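Local coordinates for protein endo-beta-mannanase (Opitutaceae bacterium TAV5, PDB 7BOB) that hydrolyses beta-1,4-mannosidic linkages as a homotrimeric exo-beta-1,4-mannosidase of glycoside hydrolase family 5, active in a termite hindgut, at residues 34-39 / 80-84; 134-139 / 181-186; 436-442 / 463-468; 469-473 / 579-585. The contacts are given in a common frame with arbitrary orientation. Numbering follows the deposited sequence.

Contact 1. Residues 34-39 / 80-84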
loop_
_atom_site.group_PDB
_atom_site.type_symbol
_atom_site.label_atom_id
_atom_site.label_comp_id
_atom_site.label_asym_id
_atom_site.label_seq_id
_atom_site.Cartn_x
_atom_site.Cartn_y
_atom_site.Cartn_z
ATOM N N TRP A 34 39.968 -0.790 -2.080
ATOM C CA TRP A 34 40.810 -0.371 -0.969
ATOM C C TRP A 34 41.449 -1.557 -0.262
ATOM O O TRP A 34 42.574 -1.437 0.253
ATOM C CB TRP A 34 40.004 0.472 0.014
ATOM C CG TRP A 34 39.493 1.726 -0.626
ATOM C CD1 TRP A 34 38.192 2.011 -0.957
ATOM C CD2 TRP A 34 40.270 2.865 -1.039
ATOM N NE1 TRP A 34 38.115 3.259 -1.537
ATOM C CE2 TRP A 34 39.373 3.804 -1.599
ATOM C CE3 TRP A 34 41.638 3.184 -0.979
ATOM C CZ2 TRP A 34 39.799 5.042 -2.109
ATOM C CZ3 TRP A 34 42.063 4.412 -1.479
ATOM C CH2 TRP A 34 41.146 5.328 -2.037
ATOM N N GLN A 35 40.767 -2.708 -0.240
ATOM C CA GLN A 35 41.326 -3.901 0.409
ATOM C C GLN A 35 42.290 -4.637 -0.514
ATOM O O GLN A 35 43.357 -5.075 -0.082
ATOM C CB GLN A 35 40.202 -4.853 0.835
ATOM C CG GLN A 35 39.176 -4.266 1.795
ATOM C CD GLN A 35 39.765 -4.015 3.185
ATOM O OE1 GLN A 35 40.777 -4.611 3.568
ATOM N NE2 GLN A 35 39.102 -3.156 3.957
ATOM N N ALA A 36 41.933 -4.787 -1.792
ATOM C CA ALA A 36 42.773 -5.572 -2.687
ATOM C C ALA A 36 43.980 -4.780 -3.199
ATOM O O ALA A 36 45.020 -5.378 -3.494
ATOM C CB ALA A 36 41.935 -6.094 -3.858
ATOM N N TRP A 37 43.855 -3.448 -3.294
ATOM C CA TRP A 37 44.824 -2.490 -3.828
ATOM C C TRP A 37 45.735 -3.065 -4.914
ATOM O O TRP A 37 46.913 -3.328 -4.652
ATOM C CB TRP A 37 45.677 -1.916 -2.694
ATOM C CG TRP A 37 46.298 -0.577 -3.064
ATOM C CD1 TRP A 37 47.629 -0.277 -3.132
ATOM C CD2 TRP A 37 45.597 0.626 -3.429
ATOM N NE1 TRP A 37 47.801 1.042 -3.501
ATOM C CE2 TRP A 37 46.567 1.616 -3.677
ATOM C CE3 TRP A 37 44.247 0.967 -3.537
ATOM C CZ2 TRP A 37 46.225 2.917 -4.054
ATOM C CZ3 TRP A 37 43.906 2.258 -3.907
ATOM C CH2 TRP A 37 44.884 3.213 -4.164
ATOM N N PRO A 38 45.230 -3.290 -6.134
ATOM C CA PRO A 38 46.116 -3.689 -7.242
ATOM C C PRO A 38 46.707 -2.438 -7.889
ATOM O O PRO A 38 46.195 -1.887 -8.882
ATOM C CB PRO A 38 45.166 -4.445 -8.173
ATOM C CG PRO A 38 43.839 -3.718 -7.997
ATOM C CD PRO A 38 43.817 -3.213 -6.557
ATOM N N GLU A 39 47.809 -1.962 -7.303
ATOM C CA GLU A 39 48.259 -0.607 -7.602
ATOM C C GLU A 39 48.743 -0.466 -9.040
ATOM O O GLU A 39 48.452 0.545 -9.689
ATOM C CB GLU A 39 49.337 -0.171 -6.628
ATOM C CG GLU A 39 49.623 1.323 -6.736
ATOM C CD GLU A 39 50.657 1.802 -5.728
ATOM O OE1 GLU A 39 50.275 2.102 -4.575
ATOM O OE2 GLU A 39 51.848 1.889 -6.094
ATOM N N ARG A 80 46.958 4.546 1.044
ATOM C CA ARG A 80 46.533 4.264 -0.315
ATOM C C ARG A 80 45.760 5.440 -0.904
ATOM O O ARG A 80 45.945 5.782 -2.079
ATOM C CB ARG A 80 45.722 2.977 -0.322
ATOM C CG ARG A 80 46.621 1.800 -0.087
ATOM C CD ARG A 80 45.844 0.542 0.247
ATOM N NE ARG A 80 46.767 -0.548 0.551
ATOM C CZ ARG A 80 46.407 -1.778 0.913
ATOM N NH1 ARG A 80 45.116 -2.104 1.042
ATOM N NH2 ARG A 80 47.348 -2.682 1.161
ATOM N N LEU A 81 44.915 6.093 -0.100
ATOM C CA LEU A 81 44.250 7.305 -0.575
ATOM C C LEU A 81 45.275 8.326 -1.064
ATOM O O LEU A 81 45.158 8.865 -2.176
ATOM C CB LEU A 81 43.364 7.907 0.524
ATOM C CG LEU A 81 42.529 9.162 0.189
ATOM C CD1 LEU A 81 41.795 9.044 -1.140
ATOM C CD2 LEU A 81 41.535 9.506 1.308
ATOM N N LEU A 82 46.309 8.588 -0.255
ATOM C CA LEU A 82 47.274 9.598 -0.666
ATOM C C LEU A 82 48.014 9.157 -1.931
ATOM O O LEU A 82 48.277 9.985 -2.810
ATOM C CB LEU A 82 48.252 9.929 0.476
ATOM C CG LEU A 82 49.231 11.086 0.118
ATOM C CD1 LEU A 82 49.452 12.085 1.277
ATOM C CD2 LEU A 82 50.591 10.615 -0.442
ATOM N N ARG A 83 48.321 7.862 -2.063
ATOM C CA ARG A 83 49.007 7.397 -3.270
ATOM C C ARG A 83 48.133 7.595 -4.508
ATOM O O ARG A 83 48.634 7.974 -5.572
ATOM C CB ARG A 83 49.430 5.929 -3.108
ATOM C CG ARG A 83 50.451 5.683 -1.926
ATOM C CD ARG A 83 51.107 4.288 -1.952
ATOM N NE ARG A 83 51.894 4.145 -3.173
ATOM C CZ ARG A 83 53.010 3.424 -3.294
ATOM N NH1 ARG A 83 53.498 2.746 -2.255
ATOM N NH2 ARG A 83 53.639 3.383 -4.469
ATOM N N LEU A 84 46.812 7.366 -4.376
ATOM C CA LEU A 84 45.900 7.594 -5.492
ATOM C C LEU A 84 45.843 9.071 -5.858
ATOM O O LEU A 84 45.993 9.422 -7.029
ATOM C CB LEU A 84 44.499 7.067 -5.156
ATOM C CG LEU A 84 43.424 7.025 -6.241
ATOM C CD1 LEU A 84 43.905 6.268 -7.463
ATOM C CD2 LEU A 84 42.149 6.366 -5.673
#
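Two arginines of helix 75-89 make the polar links here. R80 extends to the end of the short helix 33-36 and donates from NH1 to the carbonyl O of W34, 2.7 Å away. One turn further on, R83 NH2 forms a salt bridge with E39 OE2 at 2.8 Å. The other carboxylate oxygen of E39, OE1, accepts a hydrogen bond from W37 NE1 at 2.9 Å, so the same acid also fixes the indole. W37 lies with one face against the aliphatic part of R80: CG of R80 sits 3.5 Å from the centroid of the five-membered ring of W37, almost on the ring normal, a CH-pi contact. The segments belong to the family 5 (beta/alpha)8 barrel, where helix 75-89 follows strand 56-62; W37, with positive phi, breaks the chain out of helix 33-36, and P38 occupies the N-cap position, right before helix 39-51. Deeper in, W34 CH2 packs on L81 CD1 and L84 CD2, both at 3.9 Å, while its NE1 is hydrogen-bonded to F60 O of strand 56-62. W37 CH2 meets L84 CB at 4.0 Å, and L84 also touches F59 of strand 56-62 and I42 and L46 of helix 39-51.

Contact 2. Residues 134-139 / 181-186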
loop_
_atom_site.group_PDB
_atom_site.type_symbol
_atom_site.label_atom_id
_atom_site.label_comp_id
_atom_site.label_asym_id
_atom_site.label_seq_id
_atom_site.Cartn_x
_atom_site.Cartn_y
_atom_site.Cartn_z
ATOM N N ALA A 134 33.852 12.827 7.968
ATOM C CA ALA A 134 33.990 13.796 6.886
ATOM C C ALA A 134 35.180 14.716 7.129
ATOM O O ALA A 134 35.957 15.003 6.207
ATOM C CB ALA A 134 32.708 14.612 6.736
ATOM N N ARG A 135 35.332 15.194 8.366
ATOM C CA ARG A 135 36.469 16.049 8.684
ATOM C C ARG A 135 37.786 15.299 8.513
ATOM O O ARG A 135 38.751 15.854 7.967
ATOM C CB ARG A 135 36.329 16.597 10.104
ATOM C CG ARG A 135 37.497 17.499 10.489
ATOM C CD ARG A 135 37.208 18.327 11.730
ATOM N NE ARG A 135 36.882 17.458 12.859
ATOM C CZ ARG A 135 35.665 17.328 13.390
ATOM N NH1 ARG A 135 34.638 18.024 12.901
ATOM N NH2 ARG A 135 35.473 16.502 14.419
ATOM N N THR A 136 37.825 14.024 8.903
ATOM C CA THR A 136 39.060 13.253 8.793
ATOM C C THR A 136 39.494 13.091 7.345
ATOM O O THR A 136 40.669 13.283 7.016
ATOM C CB THR A 136 38.891 11.884 9.423
ATOM O OG1 THR A 136 38.559 12.035 10.808
ATOM C CG2 THR A 136 40.177 11.099 9.266
ATOM N N ILE A 137 38.578 12.680 6.471
ATOM C CA ILE A 137 38.952 12.490 5.073
ATOM C C ILE A 137 39.370 13.817 4.462
ATOM O O ILE A 137 40.414 13.909 3.807
ATOM C CB ILE A 137 37.814 11.835 4.272
ATOM C CG1 ILE A 137 37.393 10.512 4.922
ATOM C CG2 ILE A 137 38.264 11.611 2.839
ATOM C CD1 ILE A 137 38.530 9.489 5.034
ATOM N N THR A 138 38.580 14.873 4.696
ATOM C CA THR A 138 38.934 16.190 4.172
ATOM C C THR A 138 40.335 16.599 4.615
ATOM O O THR A 138 41.094 17.169 3.833
ATOM C CB THR A 138 37.904 17.234 4.608
ATOM O OG1 THR A 138 36.582 16.774 4.293
ATOM C CG2 THR A 138 38.131 18.546 3.883
ATOM N N THR A 139 40.695 16.301 5.864
ATOM C CA THR A 139 42.056 16.547 6.322
ATOM C C THR A 139 43.071 15.903 5.386
ATOM O O THR A 139 44.046 16.543 4.983
ATOM C CB THR A 139 42.230 16.036 7.752
ATOM O OG1 THR A 139 41.695 16.998 8.668
ATOM C CG2 THR A 139 43.700 15.828 8.073
ATOM N N ALA A 181 31.158 20.137 8.309
ATOM C CA ALA A 181 32.359 19.430 8.750
ATOM C C ALA A 181 33.454 19.502 7.698
ATOM O O ALA A 181 34.637 19.660 8.026
ATOM C CB ALA A 181 32.025 17.970 9.057
ATOM N N ILE A 182 33.080 19.359 6.426
ATOM C CA ILE A 182 34.069 19.450 5.363
ATOM C C ILE A 182 34.681 20.845 5.346
ATOM O O ILE A 182 35.891 21.015 5.131
ATOM C CB ILE A 182 33.421 19.075 4.018
ATOM C CG1 ILE A 182 33.313 17.554 3.888
ATOM C CG2 ILE A 182 34.190 19.673 2.839
ATOM C CD1 ILE A 182 32.146 17.112 2.997
ATOM N N ARG A 183 33.864 21.859 5.622
ATOM C CA ARG A 183 34.322 23.237 5.569
ATOM C C ARG A 183 35.079 23.658 6.822
ATOM O O ARG A 183 35.661 24.747 6.828
ATOM C CB ARG A 183 33.130 24.172 5.317
ATOM C CG ARG A 183 32.515 24.009 3.918
ATOM C CD ARG A 183 31.634 25.199 3.512
ATOM N NE ARG A 183 30.774 24.858 2.380
ATOM C CZ ARG A 183 31.187 24.757 1.119
ATOM N NH1 ARG A 183 32.455 24.995 0.785
ATOM N NH2 ARG A 183 30.321 24.424 0.178
ATOM N N GLU A 184 35.083 22.840 7.874
ATOM C CA GLU A 184 35.992 23.081 8.991
ATOM C C GLU A 184 37.442 22.849 8.593
ATOM O O GLU A 184 38.348 23.299 9.303
ATOM C CB GLU A 184 35.639 22.189 10.180
ATOM C CG GLU A 184 34.466 22.686 10.999
ATOM C CD GLU A 184 34.074 21.699 12.084
ATOM O OE1 GLU A 184 34.962 20.934 12.521
ATOM O OE2 GLU A 184 32.883 21.670 12.486
ATOM N N VAL A 185 37.676 22.161 7.479
ATOM C CA VAL A 185 39.012 21.894 6.976
ATOM C C VAL A 185 39.287 22.642 5.677
ATOM O O VAL A 185 40.364 23.210 5.508
ATOM C CB VAL A 185 39.223 20.375 6.796
ATOM C CG1 VAL A 185 40.547 20.082 6.081
ATOM C CG2 VAL A 185 39.143 19.678 8.141
ATOM N N LEU A 186 38.330 22.665 4.750
ATOM C CA LEU A 186 38.499 23.329 3.459
ATOM C C LEU A 186 37.304 24.247 3.240
ATOM O O LEU A 186 36.381 23.921 2.474
ATOM C CB LEU A 186 38.643 22.315 2.323
ATOM C CG LEU A 186 39.875 21.422 2.308
ATOM C CD1 LEU A 186 39.775 20.409 1.179
ATOM C CD2 LEU A 186 41.126 22.292 2.153
#
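A181 starts the contact where helix 168-183 passes helix 124-141 at close range: the CA atoms of A181 and R135 are 5.3 Å apart, and A181 CB meets A134 CB at 4.1 Å. Small side chains on both partners permit this approach. I182 comes next, its CG1 lying 4.1 Å from A134 CB and 3.4 Å from T138 OG1. That hydroxyl is already spent on its own helix, donating to A134 O at 2.7 Å, so T138 can face an apolar neighbour without an unmet polar group. These two helices follow consecutive strands, 94-101 and 151-154, of the parallel (beta/alpha)8 barrel, and I182 extends past the helix pair to touch L99 and L153 on them. R183 takes no part; its NH2 forms a salt bridge with D235. E184 turns back toward the first helix and closes the outer edge with a salt bridge, OE1 to R135 NH1 at 3.0 Å. V185 then packs against the aliphatic part of that arginine, CG2 to R135 CG at 3.6 Å, while its CB lies 3.6 Å from T138 CG2. L186, by now outside the helix, brings CD1 to 3.7 Å from the same T138 methyl and also touches I151 of strand 151-154.

Contact 3. Residues 436-442 / 463-468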
loop_
_atom_site.group_PDB
_atom_site.type_symbol
_atom_site.label_atom_id
_atom_site.label_comp_id
_atom_site.label_asym_id
_atom_site.label_seq_id
_atom_site.Cartn_x
_atom_site.Cartn_y
_atom_site.Cartn_z
ATOM N N LEU A 436 7.632 35.428 -11.705
ATOM C CA LEU A 436 7.705 34.878 -13.051
ATOM C C LEU A 436 8.490 35.817 -13.970
ATOM O O LEU A 436 8.325 37.040 -13.908
ATOM C CB LEU A 436 6.305 34.636 -13.615
ATOM C CG LEU A 436 5.543 33.424 -13.060
ATOM C CD1 LEU A 436 4.155 33.319 -13.701
ATOM C CD2 LEU A 436 6.318 32.132 -13.255
ATOM N N PRO A 437 9.357 35.270 -14.817
ATOM C CA PRO A 437 10.056 36.105 -15.801
ATOM C C PRO A 437 9.066 36.877 -16.655
ATOM O O PRO A 437 8.003 36.369 -17.012
ATOM C CB PRO A 437 10.837 35.087 -16.642
ATOM C CG PRO A 437 10.994 33.900 -15.748
ATOM C CD PRO A 437 9.746 33.852 -14.904
ATOM N N SER A 438 9.421 38.115 -16.979
ATOM C CA SER A 438 8.544 38.923 -17.804
ATOM C C SER A 438 8.335 38.222 -19.149
ATOM O O SER A 438 9.182 37.433 -19.587
ATOM C CB SER A 438 9.130 40.320 -18.006
ATOM O OG SER A 438 8.297 41.091 -18.847
ATOM N N PRO A 439 7.189 38.443 -19.798
ATOM C CA PRO A 439 6.862 37.667 -21.010
ATOM C C PRO A 439 7.822 37.866 -22.178
ATOM O O PRO A 439 7.708 37.127 -23.164
ATOM C CB PRO A 439 5.445 38.147 -21.371
ATOM C CG PRO A 439 4.877 38.664 -20.100
ATOM C CD PRO A 439 6.042 39.227 -19.309
ATOM N N SER A 440 8.759 38.819 -22.107
ATOM C CA SER A 440 9.764 38.915 -23.166
ATOM C C SER A 440 10.819 37.814 -23.041
ATOM O O SER A 440 11.392 37.389 -24.055
ATOM C CB SER A 440 10.416 40.302 -23.165
ATOM O OG SER A 440 10.628 40.802 -21.853
ATOM N N GLU A 441 11.081 37.336 -21.820
ATOM C CA GLU A 441 11.975 36.200 -21.587
ATOM C C GLU A 441 11.238 34.862 -21.699
ATOM O O GLU A 441 11.597 34.008 -22.521
ATOM C CB GLU A 441 12.639 36.317 -20.206
ATOM C CG GLU A 441 12.977 37.736 -19.788
ATOM C CD GLU A 441 14.050 38.362 -20.672
ATOM O OE1 GLU A 441 15.054 37.671 -20.979
ATOM O OE2 GLU A 441 13.880 39.542 -21.073
ATOM N N VAL A 442 10.220 34.657 -20.865
ATOM C CA VAL A 442 9.416 33.438 -20.889
ATOM C C VAL A 442 8.049 33.829 -21.451
ATOM O O VAL A 442 7.225 34.458 -20.771
ATOM C CB VAL A 442 9.326 32.791 -19.500
ATOM C CG1 VAL A 442 8.274 31.703 -19.467
ATOM C CG2 VAL A 442 10.697 32.208 -19.086
ATOM N N TRP A 463 1.445 37.899 -14.857
ATOM C CA TRP A 463 2.246 37.483 -16.006
ATOM C C TRP A 463 1.416 37.448 -17.291
ATOM O O TRP A 463 1.855 37.943 -18.341
ATOM C CB TRP A 463 2.876 36.113 -15.737
ATOM C CG TRP A 463 3.686 35.600 -16.897
ATOM C CD1 TRP A 463 4.950 35.966 -17.225
ATOM C CD2 TRP A 463 3.285 34.627 -17.878
ATOM N NE1 TRP A 463 5.370 35.292 -18.346
ATOM C CE2 TRP A 463 4.370 34.461 -18.768
ATOM C CE3 TRP A 463 2.122 33.869 -18.078
ATOM C CZ2 TRP A 463 4.331 33.579 -19.850
ATOM C CZ3 TRP A 463 2.078 32.991 -19.162
ATOM C CH2 TRP A 463 3.179 32.855 -20.034
ATOM N N VAL A 464 0.215 36.863 -17.240
ATOM C CA VAL A 464 -0.625 36.810 -18.438
ATOM C C VAL A 464 -1.035 38.215 -18.860
ATOM O O VAL A 464 -1.145 38.512 -20.053
ATOM C CB VAL A 464 -1.856 35.906 -18.211
ATOM C CG1 VAL A 464 -2.834 36.028 -19.382
ATOM C CG2 VAL A 464 -1.459 34.431 -17.997
ATOM N N GLU A 465 -1.264 39.094 -17.886
ATOM C CA GLU A 465 -1.702 40.449 -18.190
ATOM C C GLU A 465 -0.669 41.213 -19.011
ATOM O O GLU A 465 -1.033 42.021 -19.871
ATOM C CB GLU A 465 -2.011 41.206 -16.904
ATOM C CG GLU A 465 -3.476 41.527 -16.756
ATOM C CD GLU A 465 -3.751 42.414 -15.560
ATOM O OE1 GLU A 465 -4.917 42.863 -15.428
ATOM O OE2 GLU A 465 -2.797 42.658 -14.765
ATOM N N GLN A 466 0.620 40.979 -18.757
ATOM C CA GLN A 466 1.685 41.604 -19.525
ATOM C C GLN A 466 1.994 40.865 -20.818
ATOM O O GLN A 466 2.974 41.209 -21.481
ATOM C CB GLN A 466 2.976 41.716 -18.698
ATOM C CG GLN A 466 2.805 42.137 -17.257
ATOM C CD GLN A 466 4.067 41.858 -16.419
ATOM O OE1 GLN A 466 5.180 41.794 -16.954
ATOM N NE2 GLN A 466 3.890 41.668 -15.105
ATOM N N GLY A 467 1.225 39.849 -21.188
ATOM C CA GLY A 467 1.362 39.256 -22.509
ATOM C C GLY A 467 1.678 37.777 -22.534
ATOM O O GLY A 467 1.791 37.207 -23.629
ATOM N N GLY A 468 1.820 37.119 -21.389
ATOM C CA GLY A 468 2.092 35.693 -21.408
ATOM C C GLY A 468 0.963 34.908 -22.058
ATOM O O GLY A 468 -0.220 35.212 -21.879
#
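L436 packs at the base of the W463 side chain, its CD1 resting 3.7 Å from W463 CB. At P437 the carbonyl takes over: O lies at the ring edge, 3.1 Å from W463 CD1. S438 contributes little beyond the approach of its OG to Q466 OE1, 3.7 Å. P439 is the centre of the contact, with CG 3.5 Å from Q466 O, 3.7 Å from G468 N and 3.9 Å from W463 CD1, so the pyrrolidine ring fits between the indole and the turn that ends helix 454-465. After S440 and E441, which make no contact with the helix end, the chain comes back at V442, whose O accepts a weak hydrogen bond from W463 NE1 at 3.2 Å. The turn that ends helix 454-465 is a Schellman motif, with G468 N bonded to W463 O, G467 N to V464 O, and G467 at positive phi. The motif joins the helix to strand 469-473, while segment 436-442 leads into the parallel neighbour 444-448: a beta-alpha-beta crossover, with the loop before its first strand packed on the end of its helix.

Contact 4. Residues 469-473 / 579-585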
loop_
_atom_site.group_PDB
_atom_site.type_symbol
_atom_site.label_atom_id
_atom_site.label_comp_id
_atom_site.label_asym_id
_atom_site.label_seq_id
_atom_site.Cartn_x
_atom_site.Cartn_y
_atom_site.Cartn_z
ATOM N N GLN A 469 1.341 33.900 -22.843
ATOM C CA GLN A 469 0.416 32.896 -23.362
ATOM C C GLN A 469 0.459 31.669 -22.446
ATOM O O GLN A 469 1.500 31.006 -22.346
ATOM C CB GLN A 469 0.792 32.504 -24.788
ATOM C CG GLN A 469 1.167 33.672 -25.675
ATOM C CD GLN A 469 0.001 34.601 -25.861
ATOM O OE1 GLN A 469 -1.002 34.224 -26.464
ATOM N NE2 GLN A 469 0.109 35.812 -25.317
ATOM N N LEU A 470 -0.659 31.370 -21.788
ATOM C CA LEU A 470 -0.757 30.271 -20.825
ATOM C C LEU A 470 -1.611 29.146 -21.400
ATOM O O LEU A 470 -2.792 29.353 -21.726
ATOM C CB LEU A 470 -1.347 30.759 -19.501
ATOM C CG LEU A 470 -1.471 29.784 -18.327
ATOM C CD1 LEU A 470 -0.083 29.386 -17.790
ATOM C CD2 LEU A 470 -2.304 30.420 -17.228
ATOM N N LEU A 471 -1.021 27.959 -21.523
ATOM C CA LEU A 471 -1.766 26.740 -21.824
ATOM C C LEU A 471 -1.923 25.961 -20.517
ATOM O O LEU A 471 -0.942 25.431 -19.979
ATOM C CB LEU A 471 -1.060 25.907 -22.888
ATOM C CG LEU A 471 -1.713 24.561 -23.201
ATOM C CD1 LEU A 471 -3.226 24.706 -23.514
ATOM C CD2 LEU A 471 -0.994 23.927 -24.374
ATOM N N TRP A 472 -3.150 25.905 -20.000
ATOM C CA TRP A 472 -3.424 25.395 -18.653
ATOM C C TRP A 472 -4.150 24.059 -18.763
ATOM O O TRP A 472 -5.368 24.018 -18.970
ATOM C CB TRP A 472 -4.249 26.400 -17.859
ATOM C CG TRP A 472 -4.189 26.201 -16.376
ATOM C CD1 TRP A 472 -3.818 25.068 -15.710
ATOM C CD2 TRP A 472 -4.528 27.165 -15.372
ATOM N NE1 TRP A 472 -3.893 25.275 -14.357
ATOM C CE2 TRP A 472 -4.313 26.556 -14.121
ATOM C CE3 TRP A 472 -4.995 28.488 -15.412
ATOM C CZ2 TRP A 472 -4.543 27.219 -12.920
ATOM C CZ3 TRP A 472 -5.215 29.149 -14.217
ATOM C CH2 TRP A 472 -4.989 28.514 -12.987
ATOM N N HIS A 473 -3.418 22.963 -18.607
ATOM C CA HIS A 473 -4.072 21.661 -18.634
ATOM C C HIS A 473 -4.618 21.351 -17.244
ATOM O O HIS A 473 -3.849 21.249 -16.277
ATOM C CB HIS A 473 -3.117 20.575 -19.118
ATOM C CG HIS A 473 -2.946 20.563 -20.605
ATOM N ND1 HIS A 473 -1.945 19.859 -21.238
ATOM C CD2 HIS A 473 -3.648 21.184 -21.585
ATOM C CE1 HIS A 473 -2.047 20.037 -22.546
ATOM N NE2 HIS A 473 -3.068 20.843 -22.782
ATOM N N TRP A 579 -1.619 17.584 -30.390
ATOM C CA TRP A 579 -2.509 18.267 -29.452
ATOM C C TRP A 579 -1.900 19.572 -28.948
ATOM O O TRP A 579 -2.567 20.616 -28.939
ATOM C CB TRP A 579 -2.841 17.361 -28.264
ATOM C CG TRP A 579 -3.624 18.089 -27.211
ATOM C CD1 TRP A 579 -3.124 18.768 -26.138
ATOM C CD2 TRP A 579 -5.059 18.245 -27.154
ATOM N NE1 TRP A 579 -4.156 19.319 -25.405
ATOM C CE2 TRP A 579 -5.350 19.017 -26.014
ATOM C CE3 TRP A 579 -6.115 17.815 -27.969
ATOM C CZ2 TRP A 579 -6.652 19.358 -25.654
ATOM C CZ3 TRP A 579 -7.413 18.153 -27.614
ATOM C CH2 TRP A 579 -7.668 18.921 -26.470
ATOM N N TYR A 580 -0.641 19.527 -28.475
ATOM C CA TYR A 580 -0.027 20.744 -27.942
ATOM C C TYR A 580 0.105 21.813 -29.020
ATOM O O TYR A 580 -0.109 23.005 -28.754
ATOM C CB TYR A 580 1.346 20.446 -27.337
ATOM C CG TYR A 580 1.287 19.616 -26.090
ATOM C CD1 TYR A 580 1.140 20.214 -24.838
ATOM C CD2 TYR A 580 1.359 18.240 -26.161
ATOM C CE1 TYR A 580 1.061 19.461 -23.694
ATOM C CE2 TYR A 580 1.285 17.478 -25.029
ATOM C CZ TYR A 580 1.141 18.094 -23.801
ATOM O OH TYR A 580 1.071 17.318 -22.687
ATOM N N ALA A 581 0.487 21.410 -30.236
ATOM C CA ALA A 581 0.662 22.384 -31.313
ATOM C C ALA A 581 -0.640 23.131 -31.593
ATOM O O ALA A 581 -0.656 24.363 -31.675
ATOM C CB ALA A 581 1.178 21.693 -32.577
ATOM N N ALA A 582 -1.754 22.401 -31.691
ATOM C CA ALA A 582 -3.032 23.045 -31.993
ATOM C C ALA A 582 -3.423 24.068 -30.928
ATOM O O ALA A 582 -3.974 25.131 -31.246
ATOM C CB ALA A 582 -4.123 21.991 -32.145
ATOM N N LEU A 583 -3.132 23.779 -29.661
ATOM C CA LEU A 583 -3.631 24.620 -28.582
ATOM C C LEU A 583 -2.687 25.740 -28.192
ATOM O O LEU A 583 -3.110 26.674 -27.499
ATOM C CB LEU A 583 -3.918 23.770 -27.349
ATOM C CG LEU A 583 -5.139 22.861 -27.485
ATOM C CD1 LEU A 583 -5.625 22.605 -26.115
ATOM C CD2 LEU A 583 -6.216 23.518 -28.310
ATOM N N LEU A 584 -1.419 25.650 -28.584
ATOM C CA LEU A 584 -0.459 26.692 -28.262
ATOM C C LEU A 584 -0.763 27.947 -29.069
ATOM O O LEU A 584 -0.992 27.873 -30.280
ATOM C CB LEU A 584 0.956 26.202 -28.551
ATOM C CG LEU A 584 1.531 25.355 -27.413
ATOM C CD1 LEU A 584 2.888 24.776 -27.795
ATOM C CD2 LEU A 584 1.614 26.183 -26.144
ATOM N N THR A 585 -0.770 29.095 -28.394
ATOM C CA THR A 585 -0.984 30.391 -29.025
ATOM C C THR A 585 0.288 31.224 -28.935
ATOM O O THR A 585 1.196 30.920 -28.157
ATOM C CB THR A 585 -2.145 31.156 -28.369
ATOM O OG1 THR A 585 -1.854 31.385 -26.981
ATOM C CG2 THR A 585 -3.454 30.382 -28.503
#
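A histidine grouped with two larger aromatic residues is the unusual feature: H473, at the end of strand 469-473, forms a buried cluster with W579 and Y580 of helix 569-583. Both pairs are oblique, with ring centroids 5.2 Å from H473 to the five-membered ring of W579 and 5.3 Å to the ring of Y580. The setting is a helix packed on one face of the mixed sheet of the C-terminal alpha/beta domain, the axes of the short strand and helix segments 10.5 Å apart and their directions 136° from each other. H473 ND1 and Y580 OH are both hydrogen-bonded to E559 OE2. Strand alternation decides which residues take part. Q469, L471 and H473 point toward the helix, and L470 points to the other face. L471 is the middle residue of that row: its CD1 lies 4.0 Å from L583 CB, and its CD2 lies 4.3 Å from Y580 CD1 and 3.9 Å from L584 CD2. Beyond L583 the chain leaves the helix and runs back along the strand, bringing T585 beside Q469. There T585 OG1 donates a hydrogen bond to Q469 OE1 at 3.0 Å, while Q469 NE2 is held by G467 O.

How the contacts relate
The four contacts come in series along the chain and fall into two pairs, one in each domain. Contacts 1 and 2, centres 21 Å apart, lie on the helical outer layer of the N-terminal (beta/alpha)8 barrel and its connecting turns, and touch where L81 packs on I137, so helices 75-89 and 124-141 are neighbours round the barrel. Contacts 3 and 4, centres 16 Å apart, belong to the C-terminal domain built round the mixed sheet; helix 454-465 runs directly into strand 469-473, and W463 and V464 touch Q469 and L470. Between the pairs the distance is large, with centres 45 to 57 Å apart, consistent with two separately packed domains. No other subunit of the trimer touches any of these segments.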